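Local structure of sensor histidine kinase DcuS (3BY8) at residues D85-K88 against A89-G92. The protein senses C4-dicarboxylates such as fumarate through its periplasmic domain and activates the response regulator DcuR by phosphorylation. Numbering follows the deposited sequence.
Sequences DILK and ALNG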
ATOM      1  N   ASP A  85     -11.747   0.307  -1.125  1.00 11.30           N
ATOM      2  CA  ASP A  85     -10.972   1.375  -1.719  1.00 11.30           C
ATOM      3  C   ASP A  85      -9.844   0.917  -2.631  1.00 11.01           C
ATOM      4  O   ASP A  85      -9.327   1.718  -3.399  1.00 11.78           O
ATOM      5  CB  ASP A  85     -10.501   2.411  -0.668  1.00 12.25           C
ATOM      6  CG  ASP A  85      -9.975   1.804   0.648  1.00 11.38           C
ATOM      7  OD1 ASP A  85     -10.276   0.656   1.036  1.00 11.04           O
ATOM      8  OD2 ASP A  85      -9.263   2.560   1.342  1.00 10.89           O
ATOM      9  N   ILE A  86      -9.525  -0.374  -2.603  1.00 11.10           N
ATOM     10  CA  ILE A  86      -8.522  -0.897  -3.523  1.00 11.44           C
ATOM     11  C   ILE A  86      -9.108  -1.118  -4.928  1.00 11.97           C
ATOM     12  O   ILE A  86      -8.374  -1.203  -5.915  1.00 12.16           O
ATOM     13  CB  ILE A  86      -7.950  -2.251  -3.023  1.00 11.43           C
ATOM     14  CG1 ILE A  86      -6.700  -2.621  -3.832  1.00 10.58           C
ATOM     15  CG2 ILE A  86      -9.019  -3.368  -3.129  1.00 11.82           C
ATOM     16  CD1 ILE A  86      -5.863  -3.727  -3.204  1.00 13.27           C
ATOM     17  N   LEU A  87     -10.437  -1.199  -5.026  1.00 11.25           N
ATOM     18  CA  LEU A  87     -11.024  -1.528  -6.322  1.00 14.14           C
ATOM     19  C   LEU A  87     -10.661  -0.595  -7.472  1.00 12.99           C
ATOM     20  O   LEU A  87     -10.337  -1.074  -8.563  1.00 13.16           O
ATOM     21  CB  LEU A  87     -12.546  -1.692  -6.188  1.00 13.10           C
ATOM     22  CG  LEU A  87     -12.938  -2.830  -5.251  1.00 13.36           C
ATOM     23  CD1 LEU A  87     -14.433  -2.709  -4.909  1.00 13.30           C
ATOM     24  CD2 LEU A  87     -12.605  -4.172  -5.877  1.00 16.58           C
ATOM     25  N   LYS A  88     -10.687   0.720  -7.260  1.00 12.97           N
ATOM     26  CA  LYS A  88     -10.300   1.617  -8.346  1.00 13.41           C
ATOM     27  C   LYS A  88      -8.863   1.312  -8.819  1.00 12.62           C
ATOM     28  O   LYS A  88      -8.565   1.347 -10.012  1.00 14.00           O
ATOM     29  CB  LYS A  88     -10.387   3.081  -7.887  1.00 16.14           C
ATOM     30  CG  LYS A  88     -11.789   3.672  -7.918  1.00 22.32           C
ATOM     31  CD  LYS A  88     -11.795   5.144  -7.491  1.00 26.45           C
ATOM     32  CE  LYS A  88     -10.933   5.997  -8.405  1.00 31.77           C
ATOM     33  NZ  LYS A  88     -10.983   7.458  -8.056  1.00 36.47           N
ATOM     34  N   ALA A  89      -7.977   1.012  -7.871  1.00 11.95           N
ATOM     35  CA  ALA A  89      -6.590   0.744  -8.196  1.00 13.28           C
ATOM     36  C   ALA A  89      -6.398  -0.539  -8.978  1.00 10.97           C
ATOM     37  O   ALA A  89      -5.427  -0.639  -9.745  1.00 12.38           O
ATOM     38  CB  ALA A  89      -5.742   0.750  -6.919  1.00 12.74           C
ATOM     39  N   LEU A  90      -7.319  -1.507  -8.836  1.00 11.57           N
ATOM     40  CA  LEU A  90      -7.237  -2.755  -9.585  1.00 11.05           C
ATOM     41  C   LEU A  90      -7.681  -2.521 -11.039  1.00 12.23           C
ATOM     42  O   LEU A  90      -7.623  -3.442 -11.838  1.00 13.98           O
ATOM     43  CB  LEU A  90      -8.101  -3.821  -8.916  1.00 13.89           C
ATOM     44  CG  LEU A  90      -7.449  -4.332  -7.626  1.00 11.10           C
ATOM     45  CD1 LEU A  90      -8.499  -5.117  -6.845  1.00 13.54           C
ATOM     46  CD2 LEU A  90      -6.223  -5.188  -7.941  1.00 11.77           C
ATOM     47  N   ASN A  91      -8.082  -1.286 -11.346  1.00 12.65           N
ATOM     48  CA  ASN A  91      -8.475  -0.897 -12.706  1.00 12.89           C
ATOM     49  C   ASN A  91      -7.566   0.197 -13.234  1.00 16.45           C
ATOM     50  O   ASN A  91      -7.959   1.006 -14.073  1.00 17.16           O
ATOM     51  CB  ASN A  91      -9.921  -0.421 -12.734  1.00 14.62           C
ATOM     52  CG  ASN A  91     -10.891  -1.530 -12.408  1.00 14.47           C
ATOM     53  OD1 ASN A  91     -11.267  -2.321 -13.283  1.00 16.96           O
ATOM     54  ND2 ASN A  91     -11.286  -1.628 -11.153  1.00 14.81           N
ATOM     55  N   GLY A  92      -6.341   0.230 -12.700  1.00 14.86           N
ATOM     56  CA  GLY A  92      -5.340   1.169 -13.170  1.00 15.70           C
ATOM     57  C   GLY A  92      -5.409   2.609 -12.729  1.00 15.78           C
ATOM     58  O   GLY A  92      -4.704   3.462 -13.292  1.00 20.93           O
TER
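A turn with helical backbone angles in the loop between strands 58-63 and 95-99 brings I86 and L87 against L90 and N91. The backbone N of L90 donates to I86 O at 3.1 Å. The N-H...O angle is 137°. A weak second bond runs from the same N to L87 O. The side chain of N91 also reaches L87 O. N91 ND2 donates a hydrogen bond to L87 O at 2.8 Å, from above the carbonyl plane and not on a lone pair. CG of N91 stands beside its own backbone N (chi1 -66°), which turns the amide back toward L87 O. N91 N then bonds to K88 O at 3.0 Å, and G92 N bonds to A89 O. G92 has a positive phi of 78°, a backbone shape that favours glycine.

The turn belongs to the periplasmic single Cache sensor domain and packs on its antiparallel sheet. I86 and A89 touch F110 and V123, on strands 106-114 and 120-129. L90 also touches V123. Within the turn, CD1 of L90 meets CG2 of I86 at 4.1 Å, the two side chains meeting at a slant. CD1 of L90 also lies 4.3 Å from CD2 of L87, an exposed residue. At the start of the turn, OD2 of D85 forms a salt bridge with R108, a residue that binds (R)-malate. This places a buried carboxylate in the second shell of the ligand site, where it probably helps to orient the arginine.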